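Local coordinates for Rho guanyl nucleotide exchange factor (Rom2), putative (Aspergillus fumigatus Af293, PDB 5O51), which probably acts as a guanine-nucleotide exchange factor for Rho-type GTPases and is represented here by its CNH domain, a seven-bladed beta-propeller, at residues 67-72 with 116-121; 78-83 with 111-116; 85-90 with 105-110; 126-131 with 139-144. One frame throughout, in Å; residues are numbered along the deposited sequence.

Contact 1 (67-72 with 116-121); sequences QIDTLE and FKAGIG
The strand carrying Gln-67 and Leu-71 and the one carrying Phe-116 and Ala-118 run in roughly the same direction, their short axes 23° apart and 8.2 Å from each other at closest approach, so side chains rather than paired backbones close the gap. These are the first strands of two successive four-stranded propeller blades. Gln-67 does most of the work. Its CG stands anti to the backbone N (chi1 -162°), and the extended chain beyond brings the terminal amide to the main chain of Phe-116. Both ends of that amide are used: Phe-116 N donates to Gln-67 OE1 at 3.1 Å, and Gln-67 NE2 donates to Phe-116 O at 2.8 Å, each bond nearly straight. Phe-116 O lies in the amide plane of Gln-67, although NE2 in turn sits above the carbonyl plane of Phe-116. The same amide is stacked on the Phe-116 ring with only 5° between the planes, and Gln-67 NE2 is 3.5 Å above the centre of that ring. At the ring's edge comes Asp-69, whose CB is 3.8 Å from Phe-116 CZ; its carboxylate turns to its own strand, where OD1 accepts from Thr-70 N. Further along, Leu-71 CD1 meets Ala-118 CB at 4.1 Å. With two backbone bonds and a ring beneath it, the Gln-67 amide has its flip fixed, OE1 toward the N-H and NE2 toward the carbonyl, and an uncharged group ties one blade to the next.

Contact 2 (78-83 with 111-116); sequences LVLANK and GHANFF
At the interface of two neighbouring propeller blades, Leu-78 and Leu-80 of strand 76-81 pack against Ala-113, Asn-114 and Phe-116 of the connection that leads from strand 107-110 to the first strand of the next blade. Leu-80 reaches across with CG anti to its backbone N (chi1 -179°) and splits its methyls over two peptide carbonyls: CD1 is 3.7 Å from Ala-113 O, CD2 3.6 Å from Asn-114 O. Its CB meets the edge of the Phe-116 ring, near the ring plane, with 4.1 Å to CE2. Leu-78 crosses the ring obliquely, its CB lying 3.8 Å from Phe-116 CZ and its CD1 beside CE1. The connection enters its new blade through a classic beta bulge, in which Asn-114 and Phe-115 both face Val-130 of strand 125-132; Asn-114 OD1 is held there by Thr-132 N. On the other side of the bulge from Phe-116, the turn after strand 76-81 makes a weak hydrogen bond, Ala-113 N to Lys-83 O at 2.7 Å, bent to 126° at the hydrogen. The extended Lys-83 side chain runs beside His-112, both pointing the same way, and Lys-83 CD comes 4.1 Å from His-112 NE2.

Contact 3 (85-90 with 105-110); sequences LSSYPM and RPKKIQ
Tyr-88 carries its CG anti to the carbonyl carbon (chi1 -65°), and its ring lies alongside Pro-106, both side chains pointing the same way, while Ile-109 has CG1 in the same relation to its own carbonyl and a chi2 of 155° that sends CD1 back across the strand pair. Pro-106 CA lies 3.9 Å above one face of the Tyr-88 ring, offset toward the rim, and Pro-106 CB is 3.8 Å from Tyr-88 CZ. Ile-109 CD1 settles on the backbone, 3.6 Å from Ser-87 N, and also touches Leu-85 CG and Ser-87 CB. Between these two groups, on opposite faces, runs an antiparallel ladder. Ser-87 and Lys-107 form a hydrogen-bonded pair, with Ser-87 N to Lys-107 O at 2.9 Å and an almost straight return bond from Lys-107 N to Ser-87 O; on the face they share, Ser-87 OG is 3.4 Å from Lys-107 CB. Ser-86 and Lys-108 follow as a non-hydrogen-bonded pair. Then the register slips by one: Leu-85 O accepts from Ile-109 N at 2.8 Å and, weakly, from Gln-110 N at 3.3 Å, whereas Leu-85 N donates to Gln-110 O. Two donors thus share a single carbonyl. The side chain of Gln-110 heads away, and its NE2 binds His-112 O. Ile-109 and Gln-110 both opposite Leu-85 make a classic beta bulge, here bending the outermost strand of a four-stranded propeller blade.

Contact 4 (126-131 with 139-144); sequences LVCSVK and IKVYEP
Leu-126 lays its CD1 against Val-141 CG1 at 4.0 Å, while its other methyl, CD2, presses on the backbone with 3.2 Å to Tyr-142 O. On the opposite face of the sheet Tyr-142 has CG anti to its carbonyl carbon (chi1 -71°), and the ring beyond presents an edge to the neighbouring strand: Val-127 O lies in the ring plane, 3.6 Å from Tyr-142 CD1, and Ser-129 OG is near that plane beside CE1. The two strands, 125-132 and 137-143, form a beta hairpin, the middle pair of a propeller blade. Ser-129 and Lys-140 are a hydrogen-bonded pair, Ser-129 N to Lys-140 O and Lys-140 N to Ser-129 O each measuring 2.9 Å, and Val-127 N donates to Tyr-142 O at 3.3 Å. Between them Cys-128 faces Val-141, and Cys-128 CA makes a CA-H...O contact of 3.1 Å to Lys-140 O. The face with Cys-128, Val-130, Ile-139 and Val-141 is largely apolar: Val-130 and Ile-139 stand side by side, CG2 to CG1 at 4.0 Å, and Ile-139 also packs on Ile-176, and Val-141 on Tyr-174, of strand 169-176. Glu-143, on the side of Val-141, forms a salt bridge with Arg-124. The other face gathers polar ends. Ser-129 OG, Lys-140 NZ and Tyr-142 OH all make weak hydrogen bonds to Gln-110 OE1, which arrives from the preceding blade.

The four contacts cover two consecutive blades and the seam between them. Contacts 1 and 2 span the seam and share Phe-116, their centres about 12 Å apart; its ring is met by Gln-67 from the first strand of the one blade and by Leu-78 and Leu-80 from the second. Contact 3 pairs the outer strands of the first blade, and contact 4 the middle strands of the second. Phe-116 CD2 is 3.6 Å from Leu-85 CD1, joining contacts 1 and 2 to contact 3, while the backbone bonds Lys-117 O to Cys-128 N and Phe-115 O to Val-130 N join them to contact 4. Contacts 3 and 4, centres about 13 Å apart, meet through the side chain of Gln-110.

Contact 1 (67-72 with 116-121)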
loop_
_atom_site.group_PDB
_atom_site.type_symbol
_atom_site.label_atom_id
_atom_site.label_comp_id
_atom_site.label_asym_id
_atom_site.label_seq_id
_atom_site.Cartn_x
_atom_site.Cartn_y
_atom_site.Cartn_z
ATOM N N GLN A 67 -6.619 -7.012 0.763
ATOM C CA GLN A 67 -6.226 -5.668 1.204
ATOM C C GLN A 67 -7.108 -5.230 2.369
ATOM O O GLN A 67 -8.297 -5.587 2.487
ATOM C CB GLN A 67 -6.175 -4.717 -0.020
ATOM C CG GLN A 67 -5.390 -3.450 0.200
ATOM C CD GLN A 67 -5.669 -2.329 -0.788
ATOM O OE1 GLN A 67 -5.898 -2.533 -2.015
ATOM N NE2 GLN A 67 -5.639 -1.093 -0.249
ATOM N N ILE A 68 -6.500 -4.521 3.308
ATOM C CA ILE A 68 -7.130 -4.100 4.538
ATOM C C ILE A 68 -6.559 -2.740 5.004
ATOM O O ILE A 68 -5.353 -2.469 4.859
ATOM C CB ILE A 68 -6.987 -5.179 5.621
ATOM C CG1 ILE A 68 -8.007 -4.988 6.723
ATOM C CG2 ILE A 68 -5.570 -5.281 6.213
ATOM C CD1 ILE A 68 -8.169 -6.270 7.560
ATOM N N ASP A 69 -7.419 -1.894 5.532
ATOM C CA ASP A 69 -7.059 -0.561 6.046
ATOM C C ASP A 69 -8.130 -0.085 7.036
ATOM O O ASP A 69 -9.098 -0.853 7.355
ATOM C CB ASP A 69 -6.955 0.424 4.893
ATOM C CG ASP A 69 -5.907 1.554 5.139
ATOM O OD1 ASP A 69 -5.506 1.852 6.305
ATOM O OD2 ASP A 69 -5.512 2.141 4.126
ATOM N N THR A 70 -7.937 1.128 7.565
ATOM C CA THR A 70 -8.880 1.795 8.513
ATOM C C THR A 70 -9.167 3.236 8.110
ATOM O O THR A 70 -8.375 3.797 7.400
ATOM C CB THR A 70 -8.310 1.944 9.943
ATOM O OG1 THR A 70 -6.986 2.496 9.874
ATOM C CG2 THR A 70 -8.304 0.614 10.697
ATOM N N LEU A 71 -10.301 3.797 8.575
ATOM C CA LEU A 71 -10.547 5.266 8.738
ATOM C C LEU A 71 -10.743 5.500 10.202
ATOM O O LEU A 71 -11.839 5.321 10.710
ATOM C CB LEU A 71 -11.852 5.699 8.066
ATOM C CG LEU A 71 -11.839 6.124 6.610
ATOM C CD1 LEU A 71 -11.463 4.917 5.814
ATOM C CD2 LEU A 71 -13.208 6.668 6.151
ATOM N N GLU A 72 -9.703 5.879 10.914
ATOM C CA GLU A 72 -9.739 5.815 12.383
ATOM C C GLU A 72 -10.694 6.889 12.953
ATOM O O GLU A 72 -11.318 6.683 14.014
ATOM C CB GLU A 72 -8.298 5.912 12.961
ATOM C CG GLU A 72 -8.118 5.410 14.401
ATOM C CD GLU A 72 -7.462 4.015 14.536
ATOM O OE1 GLU A 72 -8.009 3.047 13.989
ATOM O OE2 GLU A 72 -6.424 3.865 15.236
ATOM N N PHE A 116 -7.865 -0.680 -3.594
ATOM C CA PHE A 116 -8.382 0.562 -3.080
ATOM C C PHE A 116 -7.347 1.436 -2.373
ATOM O O PHE A 116 -6.284 0.971 -2.006
ATOM C CB PHE A 116 -9.571 0.286 -2.198
ATOM C CG PHE A 116 -9.244 -0.155 -0.778
ATOM C CD1 PHE A 116 -9.077 0.779 0.239
ATOM C CD2 PHE A 116 -9.207 -1.515 -0.443
ATOM C CE1 PHE A 116 -8.848 0.381 1.551
ATOM C CE2 PHE A 116 -8.987 -1.916 0.869
ATOM C CZ PHE A 116 -8.824 -0.951 1.877
ATOM N N LYS A 117 -7.711 2.690 -2.128
ATOM C CA LYS A 117 -6.894 3.620 -1.369
ATOM C C LYS A 117 -7.754 4.642 -0.585
ATOM O O LYS A 117 -8.661 5.282 -1.124
ATOM C CB LYS A 117 -5.966 4.322 -2.333
ATOM C CG LYS A 117 -4.983 5.256 -1.673
ATOM C CD LYS A 117 -3.820 4.485 -1.121
ATOM C CE LYS A 117 -2.969 5.340 -0.189
ATOM N NZ LYS A 117 -2.612 6.648 -0.796
ATOM N N ALA A 118 -7.467 4.768 0.699
ATOM C CA ALA A 118 -8.145 5.723 1.577
ATOM C C ALA A 118 -7.154 6.767 1.974
ATOM O O ALA A 118 -6.146 6.436 2.623
ATOM C CB ALA A 118 -8.636 5.041 2.839
ATOM N N GLY A 119 -7.440 8.017 1.615
ATOM C CA GLY A 119 -6.628 9.141 2.062
ATOM C C GLY A 119 -7.405 10.416 2.230
ATOM O O GLY A 119 -8.555 10.530 1.789
ATOM N N ILE A 120 -6.748 11.391 2.851
ATOM C CA ILE A 120 -7.277 12.752 2.899
ATOM C C ILE A 120 -7.114 13.356 1.495
ATOM O O ILE A 120 -6.047 13.290 0.885
ATOM C CB ILE A 120 -6.626 13.654 3.988
ATOM C CG1 ILE A 120 -6.459 12.923 5.348
ATOM C CG2 ILE A 120 -7.457 14.927 4.163
ATOM C CD1 ILE A 120 -5.039 12.494 5.662
ATOM N N GLY A 121 -8.189 13.919 0.983
ATOM C CA GLY A 121 -8.221 14.417 -0.374
ATOM C C GLY A 121 -9.516 15.164 -0.360
ATOM O O GLY A 121 -10.578 14.587 -0.091
#

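Contact 2 (78-83 with 111-116)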
loop_
_atom_site.group_PDB
_atom_site.type_symbol
_atom_site.label_atom_id
_atom_site.label_comp_id
_atom_site.label_asym_id
_atom_site.label_seq_id
_atom_site.Cartn_x
_atom_site.Cartn_y
_atom_site.Cartn_z
ATOM N N LEU A 78 -11.884 -1.133 6.756
ATOM C CA LEU A 78 -12.073 -1.366 5.299
ATOM C C LEU A 78 -11.396 -2.680 4.831
ATOM O O LEU A 78 -10.165 -2.929 5.081
ATOM C CB LEU A 78 -11.506 -0.209 4.520
ATOM C CG LEU A 78 -11.985 1.201 4.934
ATOM C CD1 LEU A 78 -11.196 2.224 4.124
ATOM C CD2 LEU A 78 -13.486 1.319 4.656
ATOM N N VAL A 79 -12.206 -3.551 4.210
ATOM C CA VAL A 79 -11.768 -4.913 3.850
ATOM C C VAL A 79 -12.080 -5.259 2.391
ATOM O O VAL A 79 -13.226 -5.219 1.989
ATOM C CB VAL A 79 -12.456 -5.930 4.770
ATOM C CG1 VAL A 79 -12.147 -7.373 4.367
ATOM C CG2 VAL A 79 -12.028 -5.669 6.222
ATOM N N LEU A 80 -11.060 -5.657 1.627
ATOM C CA LEU A 80 -11.199 -6.169 0.273
ATOM C C LEU A 80 -11.011 -7.711 0.315
ATOM O O LEU A 80 -9.915 -8.176 0.570
ATOM C CB LEU A 80 -10.206 -5.531 -0.652
ATOM C CG LEU A 80 -10.248 -5.955 -2.137
ATOM C CD1 LEU A 80 -11.625 -5.708 -2.722
ATOM C CD2 LEU A 80 -9.211 -5.204 -2.961
ATOM N N ALA A 81 -12.119 -8.478 0.124
ATOM C CA ALA A 81 -12.182 -9.945 0.295
ATOM C C ALA A 81 -12.846 -10.543 -0.947
ATOM O O ALA A 81 -14.007 -10.221 -1.279
ATOM C CB ALA A 81 -12.974 -10.326 1.523
ATOM N N ASN A 82 -12.077 -11.325 -1.678
ATOM C CA ASN A 82 -12.557 -11.944 -2.919
ATOM C C ASN A 82 -13.263 -10.932 -3.793
ATOM O O ASN A 82 -14.434 -11.112 -4.195
ATOM C CB ASN A 82 -13.463 -13.113 -2.578
ATOM C CG ASN A 82 -13.579 -14.122 -3.729
ATOM O OD1 ASN A 82 -12.763 -14.167 -4.638
ATOM N ND2 ASN A 82 -14.598 -14.946 -3.657
ATOM N N LYS A 83 -12.554 -9.820 -3.982
ATOM C CA LYS A 83 -12.922 -8.690 -4.866
ATOM C C LYS A 83 -14.089 -7.843 -4.451
ATOM O O LYS A 83 -14.478 -6.923 -5.175
ATOM C CB LYS A 83 -13.052 -9.149 -6.312
ATOM C CG LYS A 83 -11.796 -9.880 -6.744
ATOM C CD LYS A 83 -11.926 -10.323 -8.179
ATOM C CE LYS A 83 -10.574 -10.779 -8.709
ATOM N NZ LYS A 83 -10.748 -11.642 -9.905
ATOM N N GLY A 111 -19.098 -4.019 -5.223
ATOM C CA GLY A 111 -19.166 -5.429 -5.537
ATOM C C GLY A 111 -17.966 -6.106 -6.131
ATOM O O GLY A 111 -17.691 -7.281 -5.778
ATOM N N HIS A 112 -17.274 -5.403 -7.036
ATOM C CA HIS A 112 -16.152 -5.954 -7.798
ATOM C C HIS A 112 -15.062 -4.893 -7.715
ATOM O O HIS A 112 -15.319 -3.773 -8.069
ATOM C CB HIS A 112 -16.560 -6.231 -9.264
ATOM C CG HIS A 112 -15.603 -7.119 -10.004
ATOM N ND1 HIS A 112 -14.453 -6.644 -10.596
ATOM C CD2 HIS A 112 -15.609 -8.456 -10.216
ATOM C CE1 HIS A 112 -13.788 -7.651 -11.135
ATOM N NE2 HIS A 112 -14.475 -8.761 -10.927
ATOM N N ALA A 113 -13.879 -5.221 -7.192
ATOM C CA ALA A 113 -12.768 -4.251 -7.088
ATOM C C ALA A 113 -11.480 -4.986 -7.018
ATOM O O ALA A 113 -11.362 -6.033 -6.356
ATOM C CB ALA A 113 -12.934 -3.344 -5.858
ATOM N N ASN A 114 -10.494 -4.452 -7.682
ATOM C CA ASN A 114 -9.147 -5.005 -7.681
ATOM C C ASN A 114 -8.193 -4.401 -6.620
ATOM O O ASN A 114 -7.381 -5.117 -6.113
ATOM C CB ASN A 114 -8.571 -4.860 -9.108
ATOM C CG ASN A 114 -9.452 -5.577 -10.123
ATOM O OD1 ASN A 114 -10.199 -4.956 -10.896
ATOM N ND2 ASN A 114 -9.478 -6.905 -10.010
ATOM N N PHE A 115 -8.255 -3.096 -6.354
ATOM C CA PHE A 115 -7.562 -2.461 -5.208
ATOM C C PHE A 115 -8.294 -1.211 -4.744
ATOM O O PHE A 115 -9.312 -0.812 -5.347
ATOM C CB PHE A 115 -6.037 -2.217 -5.410
ATOM C CG PHE A 115 -5.659 -1.303 -6.555
ATOM C CD1 PHE A 115 -5.481 -1.813 -7.839
ATOM C CD2 PHE A 115 -5.351 0.027 -6.337
ATOM C CE1 PHE A 115 -5.085 -0.995 -8.890
ATOM C CE2 PHE A 115 -4.946 0.856 -7.379
ATOM C CZ PHE A 115 -4.812 0.347 -8.658
ATOM N N PHE A 116 -7.865 -0.680 -3.594
ATOM C CA PHE A 116 -8.382 0.562 -3.080
ATOM C C PHE A 116 -7.347 1.436 -2.373
ATOM O O PHE A 116 -6.284 0.971 -2.006
ATOM C CB PHE A 116 -9.571 0.286 -2.198
ATOM C CG PHE A 116 -9.244 -0.155 -0.778
ATOM C CD1 PHE A 116 -9.077 0.779 0.239
ATOM C CD2 PHE A 116 -9.207 -1.515 -0.443
ATOM C CE1 PHE A 116 -8.848 0.381 1.551
ATOM C CE2 PHE A 116 -8.987 -1.916 0.869
ATOM C CZ PHE A 116 -8.824 -0.951 1.877
#

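Contact 3 (85-90 with 105-110)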
loop_
_atom_site.group_PDB
_atom_site.type_symbol
_atom_site.label_atom_id
_atom_site.label_comp_id
_atom_site.label_asym_id
_atom_site.label_seq_id
_atom_site.Cartn_x
_atom_site.Cartn_y
_atom_site.Cartn_z
ATOM N N LEU A 85 -15.337 -5.091 -1.713
ATOM C CA LEU A 85 -14.951 -4.070 -0.759
ATOM C C LEU A 85 -16.074 -3.784 0.199
ATOM O O LEU A 85 -17.179 -3.495 -0.226
ATOM C CB LEU A 85 -14.514 -2.788 -1.506
ATOM C CG LEU A 85 -14.033 -1.614 -0.606
ATOM C CD1 LEU A 85 -12.764 -2.013 0.186
ATOM C CD2 LEU A 85 -13.762 -0.349 -1.430
ATOM N N SER A 86 -15.789 -3.835 1.506
ATOM C CA SER A 86 -16.806 -3.639 2.549
ATOM C C SER A 86 -16.267 -2.890 3.759
ATOM O O SER A 86 -15.086 -2.970 4.072
ATOM C CB SER A 86 -17.383 -4.994 3.109
ATOM O OG SER A 86 -17.604 -6.027 2.146
ATOM N N SER A 87 -17.165 -2.296 4.524
ATOM C CA SER A 87 -16.817 -1.702 5.774
ATOM C C SER A 87 -17.333 -2.531 6.945
ATOM O O SER A 87 -18.319 -3.261 6.843
ATOM C CB SER A 87 -17.385 -0.296 5.845
ATOM O OG SER A 87 -18.773 -0.353 6.143
ATOM N N TYR A 88 -16.649 -2.446 8.068
ATOM C CA TYR A 88 -17.164 -2.967 9.333
ATOM C C TYR A 88 -16.947 -1.883 10.390
ATOM O O TYR A 88 -15.936 -1.169 10.355
ATOM C CB TYR A 88 -16.389 -4.180 9.785
ATOM C CG TYR A 88 -16.470 -5.400 8.955
ATOM C CD1 TYR A 88 -15.733 -5.511 7.795
ATOM C CD2 TYR A 88 -17.234 -6.521 9.374
ATOM C CE1 TYR A 88 -15.740 -6.669 7.045
ATOM C CE2 TYR A 88 -17.315 -7.667 8.580
ATOM C CZ TYR A 88 -16.551 -7.702 7.414
ATOM O OH TYR A 88 -16.542 -8.794 6.617
ATOM N N PRO A 89 -17.822 -1.801 11.386
ATOM C CA PRO A 89 -17.414 -0.908 12.464
ATOM C C PRO A 89 -16.243 -1.495 13.276
ATOM O O PRO A 89 -16.111 -2.711 13.424
ATOM C CB PRO A 89 -18.688 -0.773 13.328
ATOM C CG PRO A 89 -19.485 -1.995 13.069
ATOM C CD PRO A 89 -19.077 -2.528 11.696
ATOM N N MET A 90 -15.424 -0.613 13.808
ATOM C CA MET A 90 -14.240 -1.039 14.573
ATOM C C MET A 90 -14.548 -1.841 15.813
ATOM O O MET A 90 -13.727 -2.643 16.283
ATOM C CB MET A 90 -13.380 0.185 14.981
ATOM C CG MET A 90 -11.899 -0.149 14.956
ATOM S SD MET A 90 -11.230 -0.028 13.273
ATOM C CE MET A 90 -10.967 1.745 13.280
ATOM N N ARG A 105 -21.246 -7.616 11.178
ATOM C CA ARG A 105 -21.952 -7.601 9.851
ATOM C C ARG A 105 -21.280 -6.691 8.797
ATOM O O ARG A 105 -21.003 -5.538 9.085
ATOM C CB ARG A 105 -23.414 -7.176 10.036
ATOM C CG ARG A 105 -24.358 -7.716 8.955
ATOM C CD ARG A 105 -25.795 -7.791 9.474
ATOM N NE ARG A 105 -25.941 -8.801 10.529
ATOM C CZ ARG A 105 -27.061 -9.043 11.209
ATOM N NH1 ARG A 105 -28.165 -8.344 10.957
ATOM N NH2 ARG A 105 -27.074 -9.996 12.145
ATOM N N PRO A 106 -20.995 -7.209 7.595
ATOM C CA PRO A 106 -20.394 -6.284 6.619
ATOM C C PRO A 106 -21.372 -5.365 5.959
ATOM O O PRO A 106 -22.472 -5.764 5.715
ATOM C CB PRO A 106 -19.784 -7.213 5.559
ATOM C CG PRO A 106 -20.548 -8.492 5.709
ATOM C CD PRO A 106 -20.754 -8.613 7.202
ATOM N N LYS A 107 -20.931 -4.150 5.645
ATOM C CA LYS A 107 -21.628 -3.255 4.759
ATOM C C LYS A 107 -20.909 -3.235 3.386
ATOM O O LYS A 107 -19.769 -2.770 3.263
ATOM C CB LYS A 107 -21.702 -1.912 5.444
ATOM C CG LYS A 107 -22.661 -0.935 4.825
ATOM C CD LYS A 107 -23.206 0.036 5.878
ATOM C CE LYS A 107 -23.621 1.374 5.251
ATOM N NZ LYS A 107 -24.489 1.240 4.032
ATOM N N LYS A 108 -21.550 -3.771 2.345
ATOM C CA LYS A 108 -21.011 -3.701 0.960
ATOM C C LYS A 108 -20.775 -2.275 0.447
ATOM O O LYS A 108 -21.638 -1.423 0.568
ATOM C CB LYS A 108 -21.972 -4.380 0.010
ATOM C CG LYS A 108 -21.393 -4.599 -1.361
ATOM C CD LYS A 108 -22.350 -5.472 -2.163
ATOM C CE LYS A 108 -21.770 -5.880 -3.505
ATOM N NZ LYS A 108 -22.793 -6.378 -4.480
ATOM N N ILE A 109 -19.596 -1.993 -0.080
ATOM C CA ILE A 109 -19.345 -0.654 -0.615
ATOM C C ILE A 109 -19.355 -0.768 -2.121
ATOM O O ILE A 109 -20.037 -0.023 -2.775
ATOM C CB ILE A 109 -18.027 -0.019 -0.146
ATOM C CG1 ILE A 109 -18.018 0.145 1.376
ATOM C CG2 ILE A 109 -17.821 1.352 -0.817
ATOM C CD1 ILE A 109 -16.612 0.163 1.927
ATOM N N GLN A 110 -18.602 -1.714 -2.639
ATOM C CA GLN A 110 -18.559 -2.003 -4.026
ATOM C C GLN A 110 -18.358 -3.512 -4.232
ATOM O O GLN A 110 -17.483 -4.163 -3.571
ATOM C CB GLN A 110 -17.397 -1.259 -4.620
ATOM C CG GLN A 110 -17.104 -1.626 -6.059
ATOM C CD GLN A 110 -16.409 -0.498 -6.791
ATOM O OE1 GLN A 110 -16.868 0.652 -6.756
ATOM N NE2 GLN A 110 -15.313 -0.818 -7.481
#

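Contact 4 (126-131 with 139-144)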
loop_
_atom_site.group_PDB
_atom_site.type_symbol
_atom_site.label_atom_id
_atom_site.label_comp_id
_atom_site.label_asym_id
_atom_site.label_seq_id
_atom_site.Cartn_x
_atom_site.Cartn_y
_atom_site.Cartn_z
ATOM N N LEU A 126 -11.557 10.615 2.017
ATOM C CA LEU A 126 -12.057 9.751 0.933
ATOM C C LEU A 126 -11.556 8.315 0.880
ATOM O O LEU A 126 -10.582 7.978 1.529
ATOM C CB LEU A 126 -11.729 10.429 -0.395
ATOM C CG LEU A 126 -12.360 11.798 -0.630
ATOM C CD1 LEU A 126 -11.778 12.348 -1.917
ATOM C CD2 LEU A 126 -13.879 11.740 -0.716
ATOM N N VAL A 127 -12.276 7.490 0.114
ATOM C CA VAL A 127 -11.929 6.099 -0.200
ATOM C C VAL A 127 -12.107 5.882 -1.737
ATOM O O VAL A 127 -13.171 6.135 -2.222
ATOM C CB VAL A 127 -12.877 5.120 0.548
ATOM C CG1 VAL A 127 -12.537 3.673 0.259
ATOM C CG2 VAL A 127 -12.839 5.334 2.047
ATOM N N CYS A 128 -11.085 5.424 -2.473
ATOM C CA CYS A 128 -11.232 5.071 -3.914
ATOM C C CYS A 128 -11.118 3.602 -4.102
ATOM O O CYS A 128 -10.227 2.991 -3.525
ATOM C CB CYS A 128 -10.166 5.665 -4.826
ATOM S SG CYS A 128 -9.692 7.308 -4.362
ATOM N N SER A 129 -11.983 3.051 -4.941
ATOM C CA SER A 129 -11.885 1.663 -5.409
ATOM C C SER A 129 -11.678 1.623 -6.915
ATOM O O SER A 129 -12.337 2.338 -7.647
ATOM C CB SER A 129 -13.147 0.910 -5.070
ATOM O OG SER A 129 -14.229 1.534 -5.673
ATOM N N VAL A 130 -10.758 0.784 -7.361
ATOM C CA VAL A 130 -10.315 0.723 -8.734
ATOM C C VAL A 130 -10.566 -0.678 -9.255
ATOM O O VAL A 130 -10.066 -1.637 -8.683
ATOM C CB VAL A 130 -8.829 0.998 -8.791
ATOM C CG1 VAL A 130 -8.290 0.886 -10.223
ATOM C CG2 VAL A 130 -8.547 2.361 -8.170
ATOM N N LYS A 131 -11.394 -0.795 -10.295
ATOM C CA LYS A 131 -11.358 -1.954 -11.199
ATOM C C LYS A 131 -10.377 -1.736 -12.355
ATOM O O LYS A 131 -10.322 -0.677 -12.909
ATOM C CB LYS A 131 -12.740 -2.234 -11.777
ATOM C CG LYS A 131 -12.733 -3.364 -12.812
ATOM C CD LYS A 131 -14.106 -3.973 -13.005
ATOM C CE LYS A 131 -15.107 -2.973 -13.566
ATOM N NZ LYS A 131 -16.419 -3.648 -13.702
ATOM N N ILE A 139 -12.504 4.067 -11.788
ATOM C CA ILE A 139 -12.225 4.559 -10.458
ATOM C C ILE A 139 -13.472 5.145 -9.805
ATOM O O ILE A 139 -14.059 6.071 -10.347
ATOM C CB ILE A 139 -11.159 5.669 -10.484
ATOM C CG1 ILE A 139 -9.782 5.118 -10.864
ATOM C CG2 ILE A 139 -11.070 6.329 -9.123
ATOM C CD1 ILE A 139 -9.435 5.296 -12.314
ATOM N N LYS A 140 -13.795 4.695 -8.591
ATOM C CA LYS A 140 -14.927 5.220 -7.839
ATOM C C LYS A 140 -14.461 5.815 -6.528
ATOM O O LYS A 140 -13.550 5.284 -5.890
ATOM C CB LYS A 140 -15.942 4.137 -7.569
ATOM C CG LYS A 140 -16.724 3.686 -8.775
ATOM C CD LYS A 140 -18.122 3.235 -8.358
ATOM C CE LYS A 140 -18.810 2.432 -9.453
ATOM N NZ LYS A 140 -19.555 1.266 -8.898
ATOM N N VAL A 141 -15.103 6.901 -6.116
ATOM C CA VAL A 141 -14.633 7.716 -5.003
ATOM C C VAL A 141 -15.788 7.848 -3.988
ATOM O O VAL A 141 -16.912 7.808 -4.398
ATOM C CB VAL A 141 -14.122 9.039 -5.586
ATOM C CG1 VAL A 141 -13.471 9.902 -4.517
ATOM C CG2 VAL A 141 -13.176 8.754 -6.750
ATOM N N TYR A 142 -15.521 7.895 -2.678
ATOM C CA TYR A 142 -16.585 7.780 -1.628
ATOM C C TYR A 142 -16.348 8.683 -0.459
ATOM O O TYR A 142 -15.211 8.914 -0.094
ATOM C CB TYR A 142 -16.653 6.374 -1.038
ATOM C CG TYR A 142 -17.200 5.356 -1.984
ATOM C CD1 TYR A 142 -16.387 4.810 -2.959
ATOM C CD2 TYR A 142 -18.528 4.948 -1.917
ATOM C CE1 TYR A 142 -16.865 3.898 -3.871
ATOM C CE2 TYR A 142 -19.019 4.045 -2.835
ATOM C CZ TYR A 142 -18.175 3.520 -3.803
ATOM O OH TYR A 142 -18.602 2.592 -4.718
ATOM N N GLU A 143 -17.420 9.123 0.198
ATOM C CA GLU A 143 -17.296 10.088 1.298
ATOM C C GLU A 143 -18.094 9.629 2.519
ATOM O O GLU A 143 -19.103 8.973 2.362
ATOM C CB GLU A 143 -17.748 11.491 0.824
ATOM C CG GLU A 143 -19.205 11.624 0.331
ATOM C CD GLU A 143 -19.513 12.946 -0.418
ATOM O OE1 GLU A 143 -18.756 13.941 -0.293
ATOM O OE2 GLU A 143 -20.529 12.993 -1.155
ATOM N N PRO A 144 -17.629 9.947 3.740
ATOM C CA PRO A 144 -18.371 9.625 4.969
ATOM C C PRO A 144 -19.872 9.963 5.015
ATOM O O PRO A 144 -20.287 11.074 4.683
ATOM C CB PRO A 144 -17.612 10.426 6.022
ATOM C CG PRO A 144 -16.197 10.265 5.596
ATOM C CD PRO A 144 -16.257 10.369 4.078
#